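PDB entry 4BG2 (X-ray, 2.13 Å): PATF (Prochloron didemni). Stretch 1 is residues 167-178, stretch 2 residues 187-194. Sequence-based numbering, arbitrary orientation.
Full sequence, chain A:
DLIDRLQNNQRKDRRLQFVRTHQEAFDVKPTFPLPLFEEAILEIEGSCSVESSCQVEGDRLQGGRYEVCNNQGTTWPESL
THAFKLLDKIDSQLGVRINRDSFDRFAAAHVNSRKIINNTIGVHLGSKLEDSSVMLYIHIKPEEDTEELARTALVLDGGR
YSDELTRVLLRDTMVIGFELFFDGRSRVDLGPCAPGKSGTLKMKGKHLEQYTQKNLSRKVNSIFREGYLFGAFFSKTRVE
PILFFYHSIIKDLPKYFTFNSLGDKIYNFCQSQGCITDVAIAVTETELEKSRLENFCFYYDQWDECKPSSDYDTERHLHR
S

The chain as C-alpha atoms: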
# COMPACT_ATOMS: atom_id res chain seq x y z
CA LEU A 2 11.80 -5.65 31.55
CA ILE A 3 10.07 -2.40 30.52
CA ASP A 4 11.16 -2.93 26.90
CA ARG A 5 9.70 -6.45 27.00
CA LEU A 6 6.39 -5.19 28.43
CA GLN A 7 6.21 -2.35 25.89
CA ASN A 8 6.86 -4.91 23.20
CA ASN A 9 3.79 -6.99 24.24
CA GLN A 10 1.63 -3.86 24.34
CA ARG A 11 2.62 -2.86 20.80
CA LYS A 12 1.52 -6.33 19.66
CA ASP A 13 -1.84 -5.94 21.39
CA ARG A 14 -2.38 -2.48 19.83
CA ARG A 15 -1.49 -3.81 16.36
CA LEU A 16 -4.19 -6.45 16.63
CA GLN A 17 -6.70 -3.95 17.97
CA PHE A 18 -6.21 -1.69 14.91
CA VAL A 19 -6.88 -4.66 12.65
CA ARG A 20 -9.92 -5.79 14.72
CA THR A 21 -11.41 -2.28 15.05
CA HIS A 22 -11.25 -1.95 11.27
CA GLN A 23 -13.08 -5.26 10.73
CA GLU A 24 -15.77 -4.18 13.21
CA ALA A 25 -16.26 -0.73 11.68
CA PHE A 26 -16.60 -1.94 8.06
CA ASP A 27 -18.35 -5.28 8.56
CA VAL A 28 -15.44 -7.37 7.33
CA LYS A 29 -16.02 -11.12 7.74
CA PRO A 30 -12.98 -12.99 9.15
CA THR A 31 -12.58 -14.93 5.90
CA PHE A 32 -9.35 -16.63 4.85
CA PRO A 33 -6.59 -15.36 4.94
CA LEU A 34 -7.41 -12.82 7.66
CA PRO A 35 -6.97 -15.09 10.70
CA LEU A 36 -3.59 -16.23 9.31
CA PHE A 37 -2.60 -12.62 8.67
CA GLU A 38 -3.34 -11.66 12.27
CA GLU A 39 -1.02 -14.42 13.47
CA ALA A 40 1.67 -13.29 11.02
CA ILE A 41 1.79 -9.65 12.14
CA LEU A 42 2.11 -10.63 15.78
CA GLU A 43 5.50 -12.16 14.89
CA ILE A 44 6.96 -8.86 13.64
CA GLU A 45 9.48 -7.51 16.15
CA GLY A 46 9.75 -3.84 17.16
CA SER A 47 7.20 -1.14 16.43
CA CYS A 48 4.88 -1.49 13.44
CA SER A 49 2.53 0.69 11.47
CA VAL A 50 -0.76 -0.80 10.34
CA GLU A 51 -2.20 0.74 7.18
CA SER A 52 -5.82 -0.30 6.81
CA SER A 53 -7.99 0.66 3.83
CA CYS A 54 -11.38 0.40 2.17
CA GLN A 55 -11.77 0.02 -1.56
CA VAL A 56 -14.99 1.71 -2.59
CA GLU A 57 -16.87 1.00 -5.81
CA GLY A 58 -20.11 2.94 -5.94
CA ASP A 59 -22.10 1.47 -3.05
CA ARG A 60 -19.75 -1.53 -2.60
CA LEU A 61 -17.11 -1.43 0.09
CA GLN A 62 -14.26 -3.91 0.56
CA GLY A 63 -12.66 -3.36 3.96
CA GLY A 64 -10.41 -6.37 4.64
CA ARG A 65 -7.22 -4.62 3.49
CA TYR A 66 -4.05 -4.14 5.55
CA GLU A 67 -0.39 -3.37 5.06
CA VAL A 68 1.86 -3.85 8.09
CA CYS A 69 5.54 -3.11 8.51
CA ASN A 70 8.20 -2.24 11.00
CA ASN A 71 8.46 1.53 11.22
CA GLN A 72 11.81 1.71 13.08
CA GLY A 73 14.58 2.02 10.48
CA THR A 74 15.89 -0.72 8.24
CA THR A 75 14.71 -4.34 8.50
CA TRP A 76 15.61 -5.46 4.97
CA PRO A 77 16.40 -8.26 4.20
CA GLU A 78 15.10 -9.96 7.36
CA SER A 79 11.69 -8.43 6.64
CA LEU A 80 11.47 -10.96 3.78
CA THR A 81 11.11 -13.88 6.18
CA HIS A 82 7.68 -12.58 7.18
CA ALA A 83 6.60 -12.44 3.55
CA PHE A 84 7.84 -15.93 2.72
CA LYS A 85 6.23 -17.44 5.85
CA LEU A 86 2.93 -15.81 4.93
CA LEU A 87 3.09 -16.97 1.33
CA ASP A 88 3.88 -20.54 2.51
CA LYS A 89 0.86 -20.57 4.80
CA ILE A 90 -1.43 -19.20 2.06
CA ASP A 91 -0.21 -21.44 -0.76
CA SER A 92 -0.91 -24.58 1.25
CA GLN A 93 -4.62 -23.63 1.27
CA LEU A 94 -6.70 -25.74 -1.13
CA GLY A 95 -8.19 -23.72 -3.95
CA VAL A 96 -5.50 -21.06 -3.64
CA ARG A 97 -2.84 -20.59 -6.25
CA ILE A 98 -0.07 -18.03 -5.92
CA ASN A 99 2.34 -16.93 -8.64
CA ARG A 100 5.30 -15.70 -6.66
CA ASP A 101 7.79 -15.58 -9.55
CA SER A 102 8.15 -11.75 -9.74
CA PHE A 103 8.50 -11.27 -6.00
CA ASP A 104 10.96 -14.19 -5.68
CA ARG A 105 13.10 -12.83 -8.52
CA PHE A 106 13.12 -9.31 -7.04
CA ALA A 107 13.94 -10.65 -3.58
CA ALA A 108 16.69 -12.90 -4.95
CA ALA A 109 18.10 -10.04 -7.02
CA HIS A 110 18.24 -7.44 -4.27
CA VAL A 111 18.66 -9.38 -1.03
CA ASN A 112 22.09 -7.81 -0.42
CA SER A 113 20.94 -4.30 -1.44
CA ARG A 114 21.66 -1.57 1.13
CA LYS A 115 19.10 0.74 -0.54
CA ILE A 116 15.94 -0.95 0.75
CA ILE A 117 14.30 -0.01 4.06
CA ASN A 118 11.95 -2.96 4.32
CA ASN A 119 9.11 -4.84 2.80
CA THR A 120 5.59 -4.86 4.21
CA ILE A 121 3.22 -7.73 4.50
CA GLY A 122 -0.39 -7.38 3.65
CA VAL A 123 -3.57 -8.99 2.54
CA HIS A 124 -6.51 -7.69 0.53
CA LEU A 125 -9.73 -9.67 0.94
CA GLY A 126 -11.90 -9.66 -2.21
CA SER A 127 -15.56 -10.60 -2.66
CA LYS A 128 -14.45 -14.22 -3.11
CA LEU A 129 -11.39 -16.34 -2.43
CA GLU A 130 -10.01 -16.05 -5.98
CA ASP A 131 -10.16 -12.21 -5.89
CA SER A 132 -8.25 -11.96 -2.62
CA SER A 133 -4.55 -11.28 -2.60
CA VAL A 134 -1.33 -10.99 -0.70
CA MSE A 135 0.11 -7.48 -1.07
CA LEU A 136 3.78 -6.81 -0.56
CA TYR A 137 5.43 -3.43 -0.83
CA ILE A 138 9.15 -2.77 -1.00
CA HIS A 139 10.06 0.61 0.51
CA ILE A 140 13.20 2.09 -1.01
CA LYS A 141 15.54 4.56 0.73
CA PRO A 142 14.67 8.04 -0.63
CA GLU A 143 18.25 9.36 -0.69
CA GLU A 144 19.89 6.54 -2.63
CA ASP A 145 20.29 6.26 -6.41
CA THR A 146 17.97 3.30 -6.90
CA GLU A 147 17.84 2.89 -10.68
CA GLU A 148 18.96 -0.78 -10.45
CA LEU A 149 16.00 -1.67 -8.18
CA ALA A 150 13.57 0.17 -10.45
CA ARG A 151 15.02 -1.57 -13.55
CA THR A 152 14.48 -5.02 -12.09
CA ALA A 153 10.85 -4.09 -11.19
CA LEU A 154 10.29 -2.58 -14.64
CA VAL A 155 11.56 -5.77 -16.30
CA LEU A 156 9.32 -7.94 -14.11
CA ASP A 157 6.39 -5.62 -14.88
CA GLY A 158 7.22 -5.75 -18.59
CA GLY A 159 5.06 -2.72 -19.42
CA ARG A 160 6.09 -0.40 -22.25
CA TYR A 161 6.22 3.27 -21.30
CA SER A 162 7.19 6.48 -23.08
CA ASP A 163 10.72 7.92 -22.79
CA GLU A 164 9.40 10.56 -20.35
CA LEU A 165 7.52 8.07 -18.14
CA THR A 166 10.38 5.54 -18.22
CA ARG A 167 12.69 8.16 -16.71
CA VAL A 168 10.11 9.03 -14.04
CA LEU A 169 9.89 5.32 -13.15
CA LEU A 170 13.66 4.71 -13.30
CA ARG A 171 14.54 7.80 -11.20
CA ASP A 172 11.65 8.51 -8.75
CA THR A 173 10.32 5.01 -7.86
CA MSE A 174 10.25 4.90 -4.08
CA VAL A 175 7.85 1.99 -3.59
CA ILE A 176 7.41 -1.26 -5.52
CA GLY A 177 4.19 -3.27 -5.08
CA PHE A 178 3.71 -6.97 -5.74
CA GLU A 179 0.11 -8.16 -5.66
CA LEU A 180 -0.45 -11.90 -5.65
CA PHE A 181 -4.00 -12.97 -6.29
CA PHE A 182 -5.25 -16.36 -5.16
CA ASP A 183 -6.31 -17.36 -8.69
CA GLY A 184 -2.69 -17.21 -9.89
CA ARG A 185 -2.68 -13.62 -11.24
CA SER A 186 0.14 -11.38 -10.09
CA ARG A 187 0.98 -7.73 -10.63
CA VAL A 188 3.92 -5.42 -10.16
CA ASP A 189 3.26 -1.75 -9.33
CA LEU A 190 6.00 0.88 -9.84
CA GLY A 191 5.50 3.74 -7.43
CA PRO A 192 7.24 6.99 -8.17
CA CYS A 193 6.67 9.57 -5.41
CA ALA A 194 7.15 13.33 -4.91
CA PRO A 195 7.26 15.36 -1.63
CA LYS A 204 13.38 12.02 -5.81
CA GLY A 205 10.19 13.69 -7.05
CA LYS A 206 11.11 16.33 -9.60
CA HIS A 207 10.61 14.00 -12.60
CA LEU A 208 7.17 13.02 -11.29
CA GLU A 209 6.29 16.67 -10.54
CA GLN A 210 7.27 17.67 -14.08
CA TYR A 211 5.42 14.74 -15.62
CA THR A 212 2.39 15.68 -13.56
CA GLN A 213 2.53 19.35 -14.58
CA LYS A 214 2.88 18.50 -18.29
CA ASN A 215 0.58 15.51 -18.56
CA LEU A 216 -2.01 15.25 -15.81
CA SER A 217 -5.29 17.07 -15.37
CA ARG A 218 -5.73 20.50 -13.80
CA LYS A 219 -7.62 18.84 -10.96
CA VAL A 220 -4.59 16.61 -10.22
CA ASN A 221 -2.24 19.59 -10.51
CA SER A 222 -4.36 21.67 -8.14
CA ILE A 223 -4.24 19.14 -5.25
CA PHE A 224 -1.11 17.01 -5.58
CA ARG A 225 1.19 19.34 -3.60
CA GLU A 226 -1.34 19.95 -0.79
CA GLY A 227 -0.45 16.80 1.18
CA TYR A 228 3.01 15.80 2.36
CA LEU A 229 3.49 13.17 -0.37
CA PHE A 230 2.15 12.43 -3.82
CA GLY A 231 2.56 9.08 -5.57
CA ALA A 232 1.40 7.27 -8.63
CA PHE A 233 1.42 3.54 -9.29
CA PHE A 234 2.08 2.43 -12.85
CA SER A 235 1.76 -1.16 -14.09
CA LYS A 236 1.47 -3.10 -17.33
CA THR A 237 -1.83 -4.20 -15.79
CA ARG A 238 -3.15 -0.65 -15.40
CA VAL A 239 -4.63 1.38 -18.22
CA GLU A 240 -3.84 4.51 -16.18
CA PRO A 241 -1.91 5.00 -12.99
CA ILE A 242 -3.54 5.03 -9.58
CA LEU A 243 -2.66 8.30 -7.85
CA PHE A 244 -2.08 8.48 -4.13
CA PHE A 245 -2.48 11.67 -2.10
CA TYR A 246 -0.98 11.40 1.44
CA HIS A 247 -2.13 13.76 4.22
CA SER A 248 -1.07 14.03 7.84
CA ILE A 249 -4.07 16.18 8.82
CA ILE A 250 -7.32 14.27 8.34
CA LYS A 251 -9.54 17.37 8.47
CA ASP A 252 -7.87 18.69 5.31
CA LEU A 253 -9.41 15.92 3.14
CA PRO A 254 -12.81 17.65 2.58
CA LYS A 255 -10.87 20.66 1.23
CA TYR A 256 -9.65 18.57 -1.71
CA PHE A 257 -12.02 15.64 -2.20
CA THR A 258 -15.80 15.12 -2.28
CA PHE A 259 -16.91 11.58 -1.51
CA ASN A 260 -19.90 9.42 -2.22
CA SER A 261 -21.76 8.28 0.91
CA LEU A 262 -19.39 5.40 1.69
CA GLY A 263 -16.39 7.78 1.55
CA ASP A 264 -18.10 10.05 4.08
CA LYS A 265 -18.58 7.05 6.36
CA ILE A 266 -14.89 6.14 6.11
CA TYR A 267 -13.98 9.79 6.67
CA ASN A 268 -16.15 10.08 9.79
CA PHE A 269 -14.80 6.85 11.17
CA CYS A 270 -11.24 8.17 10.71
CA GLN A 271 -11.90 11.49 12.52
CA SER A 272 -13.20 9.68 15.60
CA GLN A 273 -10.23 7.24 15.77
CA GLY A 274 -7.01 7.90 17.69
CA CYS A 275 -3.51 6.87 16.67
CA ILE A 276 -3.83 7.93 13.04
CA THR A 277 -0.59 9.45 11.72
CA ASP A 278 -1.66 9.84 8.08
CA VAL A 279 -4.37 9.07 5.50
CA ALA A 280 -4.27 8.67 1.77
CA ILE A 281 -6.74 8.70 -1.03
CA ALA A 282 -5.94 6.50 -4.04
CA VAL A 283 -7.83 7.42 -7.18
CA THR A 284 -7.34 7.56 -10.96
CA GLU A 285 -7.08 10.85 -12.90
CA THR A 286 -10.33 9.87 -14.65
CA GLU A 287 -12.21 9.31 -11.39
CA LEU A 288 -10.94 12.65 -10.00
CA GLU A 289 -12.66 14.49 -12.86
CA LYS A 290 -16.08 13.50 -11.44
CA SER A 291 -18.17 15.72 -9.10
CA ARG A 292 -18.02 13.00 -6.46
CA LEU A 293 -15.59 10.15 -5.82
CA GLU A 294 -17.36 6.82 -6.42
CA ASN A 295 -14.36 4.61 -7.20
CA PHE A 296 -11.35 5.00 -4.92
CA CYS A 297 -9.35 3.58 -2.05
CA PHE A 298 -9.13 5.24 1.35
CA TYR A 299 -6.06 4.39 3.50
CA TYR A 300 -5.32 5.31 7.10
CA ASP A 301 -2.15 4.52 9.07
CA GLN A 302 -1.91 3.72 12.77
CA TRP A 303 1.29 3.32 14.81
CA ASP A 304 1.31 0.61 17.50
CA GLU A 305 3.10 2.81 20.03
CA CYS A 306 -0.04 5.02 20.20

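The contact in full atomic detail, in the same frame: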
# COMPACT_ATOMS: atom_id res chain seq x y z
N ARG A 167 11.77 7.41 -17.58
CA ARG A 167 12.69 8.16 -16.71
C ARG A 167 12.08 8.46 -15.34
O ARG A 167 12.75 8.36 -14.33
CB ARG A 167 13.16 9.46 -17.39
CG ARG A 167 13.97 9.22 -18.66
CD ARG A 167 15.29 8.50 -18.39
NE ARG A 167 16.20 9.34 -17.59
CZ ARG A 167 17.20 8.88 -16.84
NH1 ARG A 167 17.45 7.58 -16.75
NH2 ARG A 167 17.94 9.75 -16.15
N VAL A 168 10.81 8.84 -15.32
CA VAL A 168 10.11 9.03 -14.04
C VAL A 168 10.18 7.74 -13.22
O VAL A 168 10.48 7.77 -12.02
CB VAL A 168 8.64 9.46 -14.23
CG1 VAL A 168 7.93 9.48 -12.90
CG2 VAL A 168 8.54 10.83 -14.91
N LEU A 169 9.88 6.62 -13.86
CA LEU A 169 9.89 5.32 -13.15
C LEU A 169 11.30 4.92 -12.73
O LEU A 169 11.51 4.43 -11.62
CB LEU A 169 9.27 4.23 -14.03
CG LEU A 169 7.83 4.49 -14.44
CD1 LEU A 169 7.28 3.39 -15.33
CD2 LEU A 169 6.94 4.68 -13.22
N LEU A 170 12.28 5.12 -13.61
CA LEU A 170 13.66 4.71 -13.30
C LEU A 170 14.28 5.57 -12.18
O LEU A 170 15.07 5.07 -11.39
CB LEU A 170 14.54 4.77 -14.55
CG LEU A 170 14.43 3.65 -15.59
CD1 LEU A 170 15.35 3.93 -16.77
CD2 LEU A 170 14.76 2.29 -14.96
N ARG A 171 13.90 6.85 -12.12
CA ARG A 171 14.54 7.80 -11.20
C ARG A 171 13.77 8.06 -9.90
O ARG A 171 14.40 8.20 -8.86
CB ARG A 171 14.77 9.15 -11.90
CG ARG A 171 15.71 9.13 -13.10
CD ARG A 171 17.11 8.61 -12.79
NE ARG A 171 17.68 9.21 -11.58
CZ ARG A 171 18.82 8.83 -11.01
NH1 ARG A 171 19.56 7.85 -11.53
NH2 ARG A 171 19.25 9.43 -9.91
N ASP A 172 12.44 8.10 -9.93
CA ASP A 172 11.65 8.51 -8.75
C ASP A 172 10.87 7.39 -8.03
O ASP A 172 10.16 7.66 -7.05
CB ASP A 172 10.70 9.65 -9.13
CG ASP A 172 11.45 10.96 -9.43
OD1 ASP A 172 12.68 11.06 -9.17
OD2 ASP A 172 10.79 11.90 -9.93
N THR A 173 11.00 6.15 -8.50
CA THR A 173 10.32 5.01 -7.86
C THR A 173 10.83 4.89 -6.45
O THR A 173 12.02 4.71 -6.21
CB THR A 173 10.50 3.70 -8.67
OG1 THR A 173 9.74 3.79 -9.86
CG2 THR A 173 10.01 2.47 -7.90
N MSE A 174 9.91 5.02 -5.50
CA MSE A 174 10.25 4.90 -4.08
C MSE A 174 9.57 3.71 -3.43
O MSE A 174 9.95 3.30 -2.36
CB MSE A 174 9.81 6.18 -3.38
CG MSE A 174 10.81 6.65 -2.34
SE MSE A 174 10.09 8.38 -1.65
CE MSE A 174 8.70 7.58 -0.50
N VAL A 175 8.54 3.18 -4.07
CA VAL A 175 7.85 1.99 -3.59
C VAL A 175 7.63 1.06 -4.78
O VAL A 175 7.28 1.50 -5.87
CB VAL A 175 6.46 2.31 -2.97
CG1 VAL A 175 5.93 1.11 -2.21
CG2 VAL A 175 6.48 3.51 -2.05
N ILE A 176 7.78 -0.24 -4.55
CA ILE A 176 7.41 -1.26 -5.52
C ILE A 176 6.41 -2.22 -4.88
O ILE A 176 6.66 -2.76 -3.80
CB ILE A 176 8.65 -2.03 -6.01
CG1 ILE A 176 9.64 -1.07 -6.66
CG2 ILE A 176 8.23 -3.13 -6.98
CD1 ILE A 176 11.04 -1.63 -6.78
N GLY A 177 5.27 -2.39 -5.54
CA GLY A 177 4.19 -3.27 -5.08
C GLY A 177 4.16 -4.57 -5.85
O GLY A 177 4.38 -4.60 -7.06
N PHE A 178 3.92 -5.67 -5.13
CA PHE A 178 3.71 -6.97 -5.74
C PHE A 178 2.39 -7.47 -5.20
O PHE A 178 2.26 -7.63 -3.99
CB PHE A 178 4.82 -7.93 -5.32
CG PHE A 178 6.17 -7.54 -5.83
CD1 PHE A 178 6.98 -6.70 -5.07
CD2 PHE A 178 6.64 -8.00 -7.05
CE1 PHE A 178 8.24 -6.36 -5.51
CE2 PHE A 178 7.90 -7.67 -7.49
CZ PHE A 178 8.70 -6.84 -6.73
N ARG A 187 0.73 -9.03 -10.07
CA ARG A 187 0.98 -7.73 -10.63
C ARG A 187 2.14 -7.07 -9.92
O ARG A 187 2.39 -7.31 -8.74
CB ARG A 187 -0.28 -6.83 -10.53
CG ARG A 187 -0.23 -5.56 -11.37
CD ARG A 187 -1.46 -4.65 -11.14
NE ARG A 187 -1.38 -4.04 -9.83
CZ ARG A 187 -2.09 -4.41 -8.77
NH1 ARG A 187 -3.03 -5.34 -8.85
NH2 ARG A 187 -1.86 -3.81 -7.61
N VAL A 188 2.84 -6.23 -10.66
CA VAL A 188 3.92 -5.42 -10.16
C VAL A 188 3.51 -3.95 -10.38
O VAL A 188 3.17 -3.56 -11.49
CB VAL A 188 5.25 -5.73 -10.90
CG1 VAL A 188 6.39 -4.91 -10.36
CG2 VAL A 188 5.60 -7.21 -10.79
N ASP A 189 3.54 -3.17 -9.31
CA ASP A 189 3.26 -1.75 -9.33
C ASP A 189 4.56 -0.98 -9.12
O ASP A 189 5.26 -1.21 -8.15
CB ASP A 189 2.27 -1.40 -8.19
CG ASP A 189 0.81 -1.60 -8.58
OD1 ASP A 189 0.50 -1.73 -9.79
OD2 ASP A 189 -0.04 -1.64 -7.67
N LEU A 190 4.89 -0.05 -10.02
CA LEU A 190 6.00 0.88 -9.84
C LEU A 190 5.50 2.22 -9.33
O LEU A 190 4.59 2.81 -9.92
CB LEU A 190 6.79 1.08 -11.12
CG LEU A 190 7.89 0.02 -11.26
CD1 LEU A 190 7.33 -1.16 -12.02
CD2 LEU A 190 9.16 0.56 -11.90
N GLY A 191 6.09 2.68 -8.23
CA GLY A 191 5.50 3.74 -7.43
C GLY A 191 6.42 4.93 -7.28
O GLY A 191 7.02 5.11 -6.23
N PRO A 192 6.56 5.73 -8.34
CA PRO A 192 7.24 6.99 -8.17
C PRO A 192 6.48 7.91 -7.20
O PRO A 192 5.24 7.92 -7.19
CB PRO A 192 7.26 7.58 -9.58
CG PRO A 192 6.11 6.96 -10.25
CD PRO A 192 6.11 5.54 -9.72
N CYS A 193 7.23 8.64 -6.39
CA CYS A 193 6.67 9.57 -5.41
C CYS A 193 7.34 10.93 -5.48
O CYS A 193 8.48 11.04 -5.92
CB CYS A 193 6.86 9.02 -4.01
SG CYS A 193 5.94 7.51 -3.72
N ALA A 194 6.61 11.96 -5.04
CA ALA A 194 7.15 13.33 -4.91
C ALA A 194 6.71 13.96 -3.60
O ALA A 194 5.58 13.77 -3.19
CB ALA A 194 6.70 14.19 -6.08

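Stretch 1 enters the contact as a helix and leaves it as a strand, and strand 187-194 meets both parts. The helix axis crosses the strand at 75° and approaches to 7.4 Å. Leu170 and Arg171 point away from the strand, and Arg167 is out of reach. Val168 and Leu169 do make contact: Val168 CG1 lies 3.9 Å from Pro192 CB, and Leu169 CD2 lies 3.7 Å from Pro192 CD and 4.2 Å from Leu190 CB. The CA-to-CB bond of Leu169 points sideways, but leucine suits the place because its side chain is long enough to bring its apolar end against the proline ring.

At Asp172 the backbone takes over. Its carbonyl accepts a hydrogen bond from the amide of Cys193 (Cys193 N to Asp172 O, 3.2 Å) and also receives a CA-H...O contact from Pro192 CA, 3.2 Å from Asp172 O. Proline has no amide hydrogen to offer, but it fits at a non-hydrogen-bonded position opposite Thr173, where the CA atoms of Thr173 and Pro192 come within 3.7 Å and the side chains diverge. The Thr173 hydroxyl is satisfied within its own stretch, donating from OG1 to Leu169 O at 2.6 Å and so tying the start of the strand back to the helix.

Between Thr173 and Val175 the register slips by one residue, a beta bulge. One carbonyl serves two successive amides: Gly191 O accepts from Met174 N at 3.0 Å and from Val175 N at 3.3 Å. The selenium of Met174, a selenomethionine, packs 4.1 Å from Cys193 CB (Met174 SE to Cys193 CB). Val175 O receives only a weak bond from Gly191 N, short at 2.9 Å but bent to 122°. Glycine suits this site, since an ideal CB on Gly191 would stand 2.8 Å from Val175 O, a clash.

Beyond the bulge the pairing is regular and antiparallel. Ile176 lies opposite Leu190 on the face shared with Phe178 and Val188, and its CG2 reaches Val188 CG1 at 4.2 Å, giving branched apolar side chains a buried place. Gly177 and Asp189 exchange two nearly straight hydrogen bonds, Gly177 N to Asp189 O at 2.9 Å and Asp189 N to Gly177 O at 2.8 Å. The buried Asp189 carboxylate is balanced by Arg187, whose NH2 forms a salt bridge to Asp189 OD2 at 2.8 Å while NE bonds to OD1 of the same residue. Finally, Phe178 CD2 packs 4.0 Å from Val188 CG2, while Phe178 CA makes a CA-H...O contact with Arg187 O at 3.3 Å.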